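Local coordinates for Glyoxalase/Bleomycin resistance protein (Bacillus cereus ATCC 14579, PDB 1XQA) that binds a magnesium ion and is possibly a glyoxalase or related enzyme of the glyoxalase/bleomycin resistance/dioxygenase superfamily, its reaction still unknown, at residues 6-11 with 47-52. Sequence-based numbering, arbitrary orientation.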
loop_
_atom_site.group_PDB
_atom_site.type_symbol
_atom_site.label_atom_id
_atom_site.label_comp_id
_atom_site.label_asym_id
_atom_site.label_seq_id
_atom_site.Cartn_x
_atom_site.Cartn_y
_atom_site.Cartn_z
ATOM N N HIS A 6 14.761 9.014 -13.012
ATOM C CA HIS A 6 14.511 7.587 -13.220
ATOM C C HIS A 6 15.583 6.717 -12.562
ATOM O O HIS A 6 16.785 7.042 -12.600
ATOM C CB HIS A 6 14.459 7.313 -14.725
ATOM C CG HIS A 6 14.317 5.868 -15.095
ATOM N ND1 HIS A 6 13.388 5.029 -14.517
ATOM C CD2 HIS A 6 14.958 5.129 -16.027
ATOM C CE1 HIS A 6 13.482 3.829 -15.062
ATOM N NE2 HIS A 6 14.427 3.862 -15.982
ATOM N N LEU A 7 15.145 5.616 -11.953
ATOM C CA LEU A 7 16.045 4.569 -11.494
ATOM C C LEU A 7 15.454 3.261 -11.990
ATOM O O LEU A 7 14.268 2.999 -11.783
ATOM C CB LEU A 7 16.122 4.553 -9.958
ATOM C CG LEU A 7 17.055 3.546 -9.270
ATOM C CD1 LEU A 7 18.510 3.959 -9.487
ATOM C CD2 LEU A 7 16.750 3.467 -7.764
ATOM N N ASN A 8 16.258 2.466 -12.690
ATOM C CA ASN A 8 15.878 1.086 -12.971
ATOM C C ASN A 8 16.588 0.215 -11.950
ATOM O O ASN A 8 17.819 0.089 -11.961
ATOM C CB ASN A 8 16.248 0.663 -14.388
ATOM C CG ASN A 8 15.682 -0.696 -14.752
ATOM O OD1 ASN A 8 16.429 -1.651 -15.002
ATOM N ND2 ASN A 8 14.354 -0.799 -14.777
ATOM N N LEU A 9 15.797 -0.323 -11.034
ATOM C CA LEU A 9 16.298 -1.095 -9.920
ATOM C C LEU A 9 16.080 -2.561 -10.181
ATOM O O LEU A 9 14.932 -3.027 -10.207
ATOM C CB LEU A 9 15.544 -0.683 -8.663
ATOM C CG LEU A 9 16.076 -1.149 -7.327
ATOM C CD1 LEU A 9 17.462 -0.556 -7.036
ATOM C CD2 LEU A 9 15.080 -0.695 -6.284
ATOM N N THR A 10 17.171 -3.282 -10.432
ATOM C CA THR A 10 17.110 -4.723 -10.626
ATOM C C THR A 10 16.767 -5.370 -9.281
ATOM O O THR A 10 17.361 -5.025 -8.243
ATOM C CB THR A 10 18.435 -5.273 -11.151
ATOM O OG1 THR A 10 18.935 -4.429 -12.204
ATOM C CG2 THR A 10 18.246 -6.696 -11.699
ATOM N N VAL A 11 15.784 -6.275 -9.297
ATOM C CA VAL A 11 15.373 -6.990 -8.092
ATOM C C VAL A 11 15.200 -8.502 -8.297
ATOM O O VAL A 11 15.024 -8.998 -9.426
ATOM C CB VAL A 11 14.080 -6.396 -7.465
ATOM C CG1 VAL A 11 14.295 -4.950 -7.027
ATOM C CG2 VAL A 11 12.919 -6.498 -8.453
ATOM N N ILE A 47 10.341 8.224 -11.527
ATOM C CA ILE A 47 9.996 6.904 -12.055
ATOM C C ILE A 47 10.975 5.853 -11.559
ATOM O O ILE A 47 12.144 5.870 -11.929
ATOM C CB ILE A 47 10.025 6.871 -13.613
ATOM C CG1 ILE A 47 9.185 8.004 -14.213
ATOM C CG2 ILE A 47 9.620 5.472 -14.164
ATOM C CD1 ILE A 47 7.743 7.875 -13.973
ATOM N N LEU A 48 10.483 4.921 -10.755
ATOM C CA LEU A 48 11.293 3.797 -10.296
ATOM C C LEU A 48 10.809 2.532 -10.964
ATOM O O LEU A 48 9.721 2.047 -10.646
ATOM C CB LEU A 48 11.167 3.654 -8.772
ATOM C CG LEU A 48 11.809 2.398 -8.155
ATOM C CD1 LEU A 48 13.303 2.489 -8.250
ATOM C CD2 LEU A 48 11.375 2.231 -6.696
ATOM N N THR A 49 11.571 2.000 -11.920
ATOM C CA THR A 49 11.173 0.749 -12.522
ATOM C C THR A 49 11.858 -0.423 -11.823
ATOM O O THR A 49 13.038 -0.365 -11.471
ATOM C CB THR A 49 11.440 0.728 -14.042
ATOM O OG1 THR A 49 12.786 1.149 -14.286
ATOM C CG2 THR A 49 10.538 1.696 -14.746
ATOM N N LEU A 50 11.089 -1.473 -11.579
ATOM C CA LEU A 50 11.604 -2.659 -10.924
ATOM C C LEU A 50 11.725 -3.706 -11.993
ATOM O O LEU A 50 10.772 -3.941 -12.722
ATOM C CB LEU A 50 10.631 -3.123 -9.838
ATOM C CG LEU A 50 10.223 -2.157 -8.721
ATOM C CD1 LEU A 50 9.002 -2.726 -7.999
ATOM C CD2 LEU A 50 11.376 -1.915 -7.733
HETATM N N MSE A 51 12.890 -4.341 -12.101
HETATM C CA MSE A 51 13.139 -5.276 -13.177
HETATM C C MSE A 51 13.714 -6.562 -12.601
HETATM O O MSE A 51 14.712 -6.531 -11.884
HETATM C CB MSE A 51 14.088 -4.659 -14.210
HETATM C CG MSE A 51 14.427 -5.576 -15.350
HETATM SE SE MSE A 51 15.378 -4.664 -16.801
HETATM C CE MSE A 51 14.125 -3.269 -17.198
ATOM N N LYS A 52 13.074 -7.687 -12.898
ATOM C CA LYS A 52 13.572 -8.977 -12.428
ATOM C C LYS A 52 14.966 -9.212 -12.980
ATOM O O LYS A 52 15.235 -8.975 -14.168
ATOM C CB LYS A 52 12.669 -10.136 -12.876
ATOM C CG LYS A 52 12.829 -11.396 -12.030
ATOM C CD LYS A 52 12.184 -12.592 -12.721
ATOM C CE LYS A 52 12.108 -13.794 -11.799
ATOM N NZ LYS A 52 11.750 -15.051 -12.552
#
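His6 and Asn8 both hold CG anti to the backbone N (chi1 175° and -172°), which swings their polar ends across to strand 47-52. The imidazole of His6 turns its edge to that strand, and ND1 donates to Ile47 O at 3.0 Å from above the carbonyl plane. Leu7 N approaches the same oxygen almost in line with its C=O bond, so two N-H groups grip it. Thr49 places OG1 between its backbone N and carbonyl carbon (chi1 50°). There Asn8 ND2 donates to Thr49 OG1 at 2.5 Å, although the modelled position of OG1 is uncertain, so this short length carries little weight. The side chains of selenomethionine Met51 and Asn8 cross obliquely. Met51 bends at its end, and its CE lies 3.6 Å from Asn8 OD1.

Leu7, Leu9, Leu48 and Leu50 lie on the face opposite His6, Asn8, Thr49 and Met51. Leu48 CD1 meets Leu7 CD2 at 3.6 Å and also touches Leu9 CB. Helix 14-25 packs on Leu48 and Leu50, while Phe107 of strand 107-112 touches Leu9 and Val11.

The strands run parallel in register. Thr49 N donates to Leu7 O at 2.9 Å, and Leu9 N to Thr49 O at 2.8 Å. This pairs the first and last strands of a βαβββ unit, the repeat of the vicinal oxygen chelate fold. The hydrogen-bonding side-chain ends of His6 and Asn8 thus add polar links to the backbone pairing on one face, while the leucine face makes apolar contacts.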